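PDB 4ZXH: Abbfa_003403 from Acinetobacter baumannii, which is a four-domain nonribosomal peptide synthetase, with condensation, adenylation, peptidyl carrier and thioesterase domains, that probably activates an amino acid, condenses it with an acyl partner and releases the product. Local coordinates for residues 948-951 / 952-956; 763-766 / 767-770; 321-324 / 325-329; 310-313 / 314-317. All blocks are in the same frame, centred on the assembly; numbering follows the deposited sequence.

Interaction 1 of 4, residues 948-951 / 952-956; sequences PMTA and NKKLD
Met949 and Leu955 pair as a non-hydrogen-bonded antiparallel bridge, their CA atoms 4.7 Å apart, in a short hairpin-like loop closed by a type I turn from Thr950 to Lys953. The returning arm, NKKLD, matches the A10 motif of adenylation domains. Two backbone bonds flank the bridge: Asp956 N gives to Pro948 O at 3.0 Å, and Thr950 N gives to Lys954 O at 2.7 Å. Lys953 N closes the turn on Thr950 O, coming from above its carbonyl plane.

Thr950 is the side chain that ties the turn together. Its OG1 sits between the backbone N and the carbonyl carbon (chi1 67°). From there it faces into the turn and accepts from Lys954 N at 3.1 Å, with a weak second bond from Asn952 N. The CG2 branch is turned the other way and rests on Asp956 CB. Beyond the loop, Lys953 O bonds to Thr717 OG1 and Leu955 N to Glu742 OE2. These bonds pin it to the larger part of the adenylation domain, consistent with a closed, adenylate-forming arrangement. On the flank of the bridge the bent Met949 chain ends with CE 3.9 Å from Leu955 CD2.

Interaction 2 of 4, residues 763-766 / 767-770; sequences YGPT and ETTV
Pro765 O accepts from Thr768 N at 3.1 Å, in a nearly straight bond (170° at the hydrogen). Thr769 N follows with a longer bond of 3.3 Å to Thr766 O. Both donors lie above the carbonyl plane of their acceptor, as suits this tight 3-10 turn. The sequence YGPTE is the A5 motif of adenylation domains, which in relatives helps line the nucleotide pocket. The turn follows strand 756-763 of the large mixed sheet.

The polar ends of the turn residues mostly look outward for their partners. Thr768 OG1 bonds to Ser772 OG, and its approach to Pro765 O is at most weak. Glu767 bends back at chi2 (85°), which lays OE1 3.7 Å from Pro765 CB while OE2 bonds to Tyr823 OH. Thr769 OG1 is taken up by Gly818 O, and Thr766 OG1 has a weak bond to Asp672.

Around these bonds the turn packs on its neighbours. Tyr847 lies against Pro765, Glu767 and Thr768, and Phe647 of helix 641-655 touches Thr769 and Val770. Within the turn, the Pro765 and Thr768 side chains meet at a slant, with Pro765 CG 3.3 Å from Thr768 OG1.

Interaction 3 of 4, residues 321-324 / 325-329; sequences QEQL and RQSLK
The Arg325 guanidinium has Glu322 OE1 at its edge, in its plane, and Gln326 NE2 over one face, about 3.0 Å above that plane and displaced toward the rim. The carboxylate does not lie flat with the guanidinium: their planes are 44° apart. Even so, Arg325 grips Glu322 side-on with two nitrogens. NE gives to OE1 at 3.0 Å, and NH2 gives to OE2 at 2.8 Å through the syn lone pair of that oxygen. This is a salt bridge between residues three apart on helix 313-329 of the condensation domain. Both side chains leave with CG anti to the backbone N, and the Arg325 chain then bends at chi3 (74°), which brings its head alongside the Glu322 carboxylate. The Gln326 amide runs beside Glu322 as well and adds a weak bond from NE2 to OE2 at 3.5 Å.

On another face of the helix, Gln323 O takes two bonds from Ser327. OG reaches it at 2.7 Å and N at 3.0 Å, from opposite faces of the carbonyl plane. The Gln323 side chain runs to strand 302-306, where its NE2 bonds to His304 O. Ser327 is buried against Phe201 and Trp202 of helix 197-205, and the bond to Gln323 O gives its hydroxyl a partner within the helix. At the more exposed flank, the two-point grip probably stabilises Glu322 in its ionised form and fixes the rotation of the guanidinium.

Interaction 4 of 4, residues 310-313 / 314-317; sequences DQTL and RQFT
Thr312 and Gln315 hold each other in a capping box at the start of helix 313-329. Thr312 is the N-cap: its OG1 accepts from Gln315 N at 3.0 Å, nearly straight at 169°. In return Gln315 OE1 accepts from Thr312 N at 3.1 Å. The Gln315 chain is extended beyond CG, and its amide reaches back past the Thr312 side chain, with OE1 3.6 Å from Thr312 CG2. Next to the cap, Leu313 O receives two bonds from Thr317, one turn further along, OG1 at 2.6 Å and N at 2.8 Å, from opposite faces of its carbonyl plane.

The Gln311 side chain crosses that of Gln315 at about a right angle, with OE1 3.1 Å from Gln315 CB. Its NE2 is held by Asp308 OD2. Further out, Arg314 makes a salt bridge through NE to Glu450 OE2, and Phe316 is buried on Tyr264 and Val265 of helix 255-271. Backbone bonds pair Gln311 with Ile453 and Leu313 with Arg451, and tie the cap to the neighbouring loop. The box gives Gln315 N, which has no preceding helical carbonyl to bond, a side-chain acceptor, and Thr312 N is matched in the same exchange. The first turn of the helix is thereby fixed to its leading loop.

The four contacts fall into two pairs in different domains. Interactions 3 and 4 share helix 313-329 of the condensation domain, where 4 caps the start and 3 lies toward the far end, their centres about 17 Å apart. Interaction 3 is the one nearer the carrier arm: the Leu324 side chain is about 13 Å from the bound 4'-phosphopantetheine. Interactions 1 and 2 belong to the adenylation part, carrying the A10 and A5 motifs. Their nearest atoms are about 7 Å apart without touching, consistent with two loops converging on one active site. The pairs are well separated: the centres of interactions 2 and 4 are about 42 Å apart, and those of 1 and 3 about 54 Å.

Interaction 1 of 4, residues 948-951 / 952-956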
loop_
_atom_site.group_PDB
_atom_site.type_symbol
_atom_site.label_atom_id
_atom_site.label_comp_id
_atom_site.label_asym_id
_atom_site.label_seq_id
_atom_site.Cartn_x
_atom_site.Cartn_y
_atom_site.Cartn_z
ATOM N N PRO A 948 21.426 13.888 -6.136
ATOM C CA PRO A 948 21.773 15.253 -6.567
ATOM C C PRO A 948 21.259 16.287 -5.580
ATOM O O PRO A 948 20.087 16.210 -5.195
ATOM C CB PRO A 948 21.042 15.414 -7.912
ATOM C CG PRO A 948 20.622 14.040 -8.330
ATOM C CD PRO A 948 20.461 13.244 -7.048
ATOM N N MET A 949 22.106 17.229 -5.179
ATOM C CA MET A 949 21.718 18.275 -4.230
ATOM C C MET A 949 21.617 19.620 -4.939
ATOM O O MET A 949 22.172 19.808 -6.032
ATOM C CB MET A 949 22.729 18.394 -3.065
ATOM C CG MET A 949 22.969 17.148 -2.226
ATOM S SD MET A 949 21.583 16.840 -1.128
ATOM C CE MET A 949 21.751 15.086 -0.769
ATOM N N THR A 950 20.918 20.560 -4.308
ATOM C CA THR A 950 20.971 21.962 -4.707
ATOM C C THR A 950 22.161 22.624 -4.018
ATOM O O THR A 950 22.818 22.002 -3.187
ATOM C CB THR A 950 19.679 22.701 -4.345
ATOM O OG1 THR A 950 19.542 22.782 -2.919
ATOM C CG2 THR A 950 18.492 21.982 -4.915
ATOM N N ALA A 951 22.456 23.873 -4.358
ATOM C CA ALA A 951 23.533 24.569 -3.663
ATOM C C ALA A 951 23.200 24.877 -2.180
ATOM O O ALA A 951 24.117 25.103 -1.384
ATOM C CB ALA A 951 23.880 25.835 -4.398
ATOM N N ASN A 952 21.909 24.890 -1.817
ATOM C CA ASN A 952 21.470 25.071 -0.423
ATOM C C ASN A 952 21.633 23.816 0.420
ATOM O O ASN A 952 21.478 23.866 1.651
ATOM C CB ASN A 952 19.985 25.457 -0.320
ATOM C CG ASN A 952 19.609 26.616 -1.176
ATOM O OD1 ASN A 952 19.854 27.771 -0.822
ATOM N ND2 ASN A 952 18.973 26.325 -2.308
ATOM N N LYS A 953 21.882 22.695 -0.262
ATOM C CA LYS A 953 21.929 21.344 0.321
ATOM C C LYS A 953 20.510 20.810 0.562
ATOM O O LYS A 953 20.190 20.332 1.648
ATOM C CB LYS A 953 22.760 21.302 1.628
ATOM C CG LYS A 953 24.227 21.772 1.476
ATOM C CD LYS A 953 24.761 21.227 0.173
ATOM C CE LYS A 953 26.178 21.651 -0.163
ATOM N NZ LYS A 953 26.521 20.997 -1.474
ATOM N N LYS A 954 19.669 20.917 -0.467
ATOM C CA LYS A 954 18.366 20.259 -0.519
ATOM C C LYS A 954 18.386 19.279 -1.672
ATOM O O LYS A 954 19.133 19.476 -2.628
ATOM C CB LYS A 954 17.219 21.254 -0.735
ATOM C CG LYS A 954 16.974 22.251 0.367
ATOM C CD LYS A 954 15.898 23.204 -0.068
ATOM C CE LYS A 954 15.823 24.424 0.832
ATOM N NZ LYS A 954 14.978 25.482 0.202
ATOM N N LEU A 955 17.555 18.240 -1.608
ATOM C CA LEU A 955 17.420 17.303 -2.726
ATOM C C LEU A 955 16.910 18.025 -3.968
ATOM O O LEU A 955 15.893 18.744 -3.925
ATOM C CB LEU A 955 16.470 16.155 -2.372
ATOM C CG LEU A 955 16.926 15.146 -1.321
ATOM C CD1 LEU A 955 15.767 14.255 -0.944
ATOM C CD2 LEU A 955 18.060 14.322 -1.859
ATOM N N ASP A 956 17.614 17.829 -5.074
ATOM C CA ASP A 956 17.251 18.465 -6.329
ATOM C C ASP A 956 16.382 17.553 -7.206
ATOM O O ASP A 956 16.834 17.060 -8.243
ATOM C CB ASP A 956 18.516 18.879 -7.073
ATOM C CG ASP A 956 18.236 19.853 -8.205
ATOM O OD1 ASP A 956 17.056 20.275 -8.331
ATOM O OD2 ASP A 956 19.192 20.183 -8.962
#

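Interaction 2 of 4, residues 763-766 / 767-770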
loop_
_atom_site.group_PDB
_atom_site.type_symbol
_atom_site.label_atom_id
_atom_site.label_comp_id
_atom_site.label_asym_id
_atom_site.label_seq_id
_atom_site.Cartn_x
_atom_site.Cartn_y
_atom_site.Cartn_z
ATOM N N TYR A 763 10.470 25.810 9.828
ATOM C CA TYR A 763 9.957 26.022 8.469
ATOM C C TYR A 763 9.703 27.499 8.146
ATOM O O TYR A 763 9.406 28.316 9.034
ATOM C CB TYR A 763 8.659 25.216 8.249
ATOM C CG TYR A 763 7.848 25.638 7.034
ATOM C CD1 TYR A 763 8.055 25.046 5.800
ATOM C CD2 TYR A 763 6.869 26.636 7.124
ATOM C CE1 TYR A 763 7.322 25.442 4.678
ATOM C CE2 TYR A 763 6.136 27.040 6.008
ATOM C CZ TYR A 763 6.369 26.437 4.792
ATOM O OH TYR A 763 5.652 26.820 3.684
ATOM N N GLY A 764 9.825 27.827 6.866
ATOM C CA GLY A 764 9.467 29.143 6.384
ATOM C C GLY A 764 10.093 29.407 5.034
ATOM O O GLY A 764 11.196 28.994 4.789
ATOM N N PRO A 765 9.366 30.077 4.144
ATOM C CA PRO A 765 9.925 30.512 2.866
ATOM C C PRO A 765 10.804 31.728 3.075
ATOM O O PRO A 765 10.585 32.451 4.043
ATOM C CB PRO A 765 8.686 30.875 2.048
ATOM C CG PRO A 765 7.692 31.293 3.076
ATOM C CD PRO A 765 7.930 30.388 4.258
ATOM N N THR A 766 11.764 31.948 2.179
ATOM C CA THR A 766 12.634 33.110 2.218
ATOM C C THR A 766 11.818 34.416 2.262
ATOM O O THR A 766 12.254 35.421 2.845
ATOM C CB THR A 766 13.601 33.121 0.989
ATOM O OG1 THR A 766 14.482 31.986 1.039
ATOM C CG2 THR A 766 14.452 34.384 0.954
ATOM N N GLU A 767 10.626 34.390 1.672
ATOM C CA GLU A 767 9.769 35.575 1.578
ATOM C C GLU A 767 9.137 36.007 2.908
ATOM O O GLU A 767 8.545 37.081 2.983
ATOM C CB GLU A 767 8.659 35.336 0.548
ATOM C CG GLU A 767 9.124 35.305 -0.912
ATOM C CD GLU A 767 9.626 33.931 -1.373
ATOM O OE1 GLU A 767 10.036 33.118 -0.509
ATOM O OE2 GLU A 767 9.612 33.669 -2.607
ATOM N N THR A 768 9.252 35.201 3.956
ATOM C CA THR A 768 8.693 35.621 5.243
ATOM C C THR A 768 9.750 35.585 6.332
ATOM O O THR A 768 9.436 35.533 7.527
ATOM C CB THR A 768 7.470 34.763 5.673
ATOM O OG1 THR A 768 7.805 33.371 5.639
ATOM C CG2 THR A 768 6.300 35.012 4.740
ATOM N N THR A 769 10.998 35.621 5.876
ATOM C CA THR A 769 12.215 35.793 6.695
ATOM C C THR A 769 12.658 34.562 7.489
ATOM O O THR A 769 12.245 34.360 8.631
ATOM C CB THR A 769 12.076 36.966 7.665
ATOM O OG1 THR A 769 11.620 38.112 6.940
ATOM C CG2 THR A 769 13.411 37.288 8.303
ATOM N N VAL A 770 13.531 33.775 6.853
ATOM C CA VAL A 770 14.179 32.580 7.411
ATOM C C VAL A 770 13.190 31.496 7.842
ATOM O O VAL A 770 12.874 30.602 7.065
ATOM C CB VAL A 770 15.094 32.924 8.604
ATOM C CG1 VAL A 770 15.947 31.717 8.932
ATOM C CG2 VAL A 770 15.998 34.121 8.278
#

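Interaction 3 of 4, residues 321-324 / 325-329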
loop_
_atom_site.group_PDB
_atom_site.type_symbol
_atom_site.label_atom_id
_atom_site.label_comp_id
_atom_site.label_asym_id
_atom_site.label_seq_id
_atom_site.Cartn_x
_atom_site.Cartn_y
_atom_site.Cartn_z
ATOM N N GLN A 321 -30.570 11.064 -7.445
ATOM C CA GLN A 321 -31.796 10.287 -7.403
ATOM C C GLN A 321 -31.986 9.535 -8.718
ATOM O O GLN A 321 -32.416 8.381 -8.719
ATOM C CB GLN A 321 -33.001 11.185 -7.114
ATOM C CG GLN A 321 -34.293 10.420 -6.909
ATOM C CD GLN A 321 -34.226 9.474 -5.725
ATOM O OE1 GLN A 321 -34.117 9.904 -4.572
ATOM N NE2 GLN A 321 -34.279 8.175 -6.004
ATOM N N GLU A 322 -31.638 10.178 -9.830
ATOM C CA GLU A 322 -31.782 9.560 -11.143
ATOM C C GLU A 322 -30.743 8.448 -11.376
ATOM O O GLU A 322 -31.070 7.402 -11.933
ATOM C CB GLU A 322 -31.693 10.620 -12.253
ATOM C CG GLU A 322 -31.816 10.077 -13.690
ATOM C CD GLU A 322 -33.175 9.432 -14.013
ATOM O OE1 GLU A 322 -34.098 9.444 -13.159
ATOM O OE2 GLU A 322 -33.321 8.915 -15.145
ATOM N N GLN A 323 -29.498 8.648 -10.955
ATOM C CA GLN A 323 -28.524 7.588 -11.167
ATOM C C GLN A 323 -28.809 6.451 -10.199
ATOM O O GLN A 323 -28.521 5.291 -10.480
ATOM C CB GLN A 323 -27.090 8.097 -11.014
ATOM C CG GLN A 323 -26.066 7.080 -11.448
ATOM C CD GLN A 323 -24.683 7.663 -11.535
ATOM O OE1 GLN A 323 -24.512 8.820 -11.930
ATOM N NE2 GLN A 323 -23.675 6.865 -11.159
ATOM N N LEU A 324 -29.397 6.784 -9.059
ATOM C CA LEU A 324 -29.837 5.767 -8.122
ATOM C C LEU A 324 -30.988 4.947 -8.742
ATOM O O LEU A 324 -30.970 3.708 -8.705
ATOM C CB LEU A 324 -30.256 6.418 -6.809
ATOM C CG LEU A 324 -30.516 5.482 -5.635
ATOM C CD1 LEU A 324 -29.231 4.828 -5.189
ATOM C CD2 LEU A 324 -31.177 6.222 -4.485
ATOM N N ARG A 325 -31.966 5.633 -9.339
ATOM C CA ARG A 325 -33.123 4.953 -9.932
ATOM C C ARG A 325 -32.699 3.985 -11.029
ATOM O O ARG A 325 -33.164 2.844 -11.071
ATOM C CB ARG A 325 -34.143 5.952 -10.500
ATOM C CG ARG A 325 -35.308 5.283 -11.239
ATOM C CD ARG A 325 -36.372 6.267 -11.724
ATOM N NE ARG A 325 -35.934 7.051 -12.877
ATOM C CZ ARG A 325 -36.181 6.728 -14.144
ATOM N NH1 ARG A 325 -36.866 5.627 -14.432
ATOM N NH2 ARG A 325 -35.743 7.506 -15.128
ATOM N N GLN A 326 -31.824 4.446 -11.916
ATOM C CA GLN A 326 -31.329 3.602 -12.999
ATOM C C GLN A 326 -30.563 2.410 -12.426
ATOM O O GLN A 326 -30.746 1.278 -12.873
ATOM C CB GLN A 326 -30.440 4.400 -13.969
ATOM C CG GLN A 326 -31.183 5.479 -14.743
ATOM C CD GLN A 326 -32.255 4.919 -15.668
ATOM O OE1 GLN A 326 -32.008 3.980 -16.427
ATOM N NE2 GLN A 326 -33.458 5.483 -15.593
ATOM N N SER A 327 -29.731 2.667 -11.420
ATOM C CA SER A 327 -28.886 1.628 -10.855
ATOM C C SER A 327 -29.723 0.535 -10.176
ATOM O O SER A 327 -29.350 -0.637 -10.209
ATOM C CB SER A 327 -27.885 2.229 -9.863
ATOM O OG SER A 327 -26.945 3.078 -10.506
ATOM N N LEU A 328 -30.856 0.908 -9.582
ATOM C CA LEU A 328 -31.718 -0.080 -8.921
ATOM C C LEU A 328 -32.391 -1.020 -9.930
ATOM O O LEU A 328 -32.778 -2.125 -9.572
ATOM C CB LEU A 328 -32.784 0.603 -8.047
ATOM C CG LEU A 328 -32.233 1.417 -6.865
ATOM C CD1 LEU A 328 -33.322 2.149 -6.115
ATOM C CD2 LEU A 328 -31.409 0.554 -5.923
ATOM N N LYS A 329 -32.520 -0.589 -11.184
ATOM C CA LYS A 329 -32.980 -1.482 -12.258
ATOM C C LYS A 329 -32.067 -2.712 -12.398
ATOM O O LYS A 329 -32.527 -3.820 -12.636
ATOM C CB LYS A 329 -33.044 -0.743 -13.605
ATOM C CG LYS A 329 -34.152 0.323 -13.751
ATOM C CD LYS A 329 -34.153 0.905 -15.175
ATOM C CE LYS A 329 -35.228 1.969 -15.398
ATOM N NZ LYS A 329 -35.193 2.519 -16.799
#

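Interaction 4 of 4, residues 310-313 / 314-317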
loop_
_atom_site.group_PDB
_atom_site.type_symbol
_atom_site.label_atom_id
_atom_site.label_comp_id
_atom_site.label_asym_id
_atom_site.label_seq_id
_atom_site.Cartn_x
_atom_site.Cartn_y
_atom_site.Cartn_z
ATOM N N ASP A 310 -20.523 22.947 -10.413
ATOM C CA ASP A 310 -21.304 24.035 -10.974
ATOM C C ASP A 310 -22.796 23.798 -10.748
ATOM O O ASP A 310 -23.584 24.734 -10.745
ATOM C CB ASP A 310 -20.980 24.179 -12.465
ATOM C CG ASP A 310 -21.516 25.462 -13.068
ATOM O OD1 ASP A 310 -21.801 26.415 -12.312
ATOM O OD2 ASP A 310 -21.646 25.517 -14.310
ATOM N N GLN A 311 -23.180 22.541 -10.546
ATOM C CA GLN A 311 -24.572 22.183 -10.253
ATOM C C GLN A 311 -25.070 22.813 -8.951
ATOM O O GLN A 311 -24.313 22.961 -7.996
ATOM C CB GLN A 311 -24.728 20.655 -10.164
ATOM C CG GLN A 311 -24.437 19.885 -11.452
ATOM C CD GLN A 311 -25.470 20.142 -12.537
ATOM O OE1 GLN A 311 -26.673 20.166 -12.273
ATOM N NE2 GLN A 311 -25.000 20.351 -13.766
ATOM N N THR A 312 -26.343 23.178 -8.898
ATOM C CA THR A 312 -26.936 23.571 -7.625
ATOM C C THR A 312 -27.200 22.312 -6.808
ATOM O O THR A 312 -27.170 21.210 -7.351
ATOM C CB THR A 312 -28.242 24.358 -7.814
ATOM O OG1 THR A 312 -29.287 23.472 -8.232
ATOM C CG2 THR A 312 -28.057 25.452 -8.851
ATOM N N LEU A 313 -27.456 22.451 -5.510
ATOM C CA LEU A 313 -27.766 21.272 -4.703
ATOM C C LEU A 313 -29.064 20.628 -5.155
ATOM O O LEU A 313 -29.215 19.416 -5.059
ATOM C CB LEU A 313 -27.879 21.616 -3.223
ATOM C CG LEU A 313 -26.704 22.311 -2.555
ATOM C CD1 LEU A 313 -27.035 22.543 -1.085
ATOM C CD2 LEU A 313 -25.439 21.488 -2.724
ATOM N N ARG A 314 -30.012 21.443 -5.615
ATOM C CA ARG A 314 -31.258 20.905 -6.140
ATOM C C ARG A 314 -30.930 20.030 -7.335
ATOM O O ARG A 314 -31.223 18.835 -7.350
ATOM C CB ARG A 314 -32.231 22.016 -6.546
ATOM C CG ARG A 314 -33.480 21.507 -7.265
ATOM C CD ARG A 314 -34.406 22.639 -7.685
ATOM N NE ARG A 314 -34.761 23.512 -6.566
ATOM C CZ ARG A 314 -35.883 23.423 -5.853
ATOM N NH1 ARG A 314 -36.788 22.489 -6.128
ATOM N NH2 ARG A 314 -36.102 24.272 -4.856
ATOM N N GLN A 315 -30.297 20.641 -8.324
ATOM C CA GLN A 315 -29.935 19.942 -9.538
ATOM C C GLN A 315 -29.152 18.664 -9.244
ATOM O O GLN A 315 -29.510 17.588 -9.716
ATOM C CB GLN A 315 -29.131 20.871 -10.445
ATOM C CG GLN A 315 -29.940 22.051 -10.968
ATOM C CD GLN A 315 -29.105 22.996 -11.805
ATOM O OE1 GLN A 315 -27.901 23.147 -11.580
ATOM N NE2 GLN A 315 -29.737 23.632 -12.789
ATOM N N PHE A 316 -28.106 18.782 -8.436
ATOM C CA PHE A 316 -27.262 17.639 -8.102
ATOM C C PHE A 316 -27.997 16.546 -7.313
ATOM O O PHE A 316 -27.792 15.357 -7.557
ATOM C CB PHE A 316 -26.041 18.103 -7.315
ATOM C CG PHE A 316 -25.202 16.980 -6.801
ATOM C CD1 PHE A 316 -24.371 16.276 -7.659
ATOM C CD2 PHE A 316 -25.249 16.614 -5.464
ATOM C CE1 PHE A 316 -23.608 15.231 -7.199
ATOM C CE2 PHE A 316 -24.480 15.568 -4.996
ATOM C CZ PHE A 316 -23.659 14.871 -5.867
ATOM N N THR A 317 -28.833 16.936 -6.358
ATOM C CA THR A 317 -29.640 15.956 -5.635
ATOM C C THR A 317 -30.516 15.167 -6.611
ATOM O O THR A 317 -30.629 13.945 -6.503
ATOM C CB THR A 317 -30.540 16.609 -4.578
ATOM O OG1 THR A 317 -29.740 17.347 -3.647
ATOM C CG2 THR A 317 -31.291 15.551 -3.831
#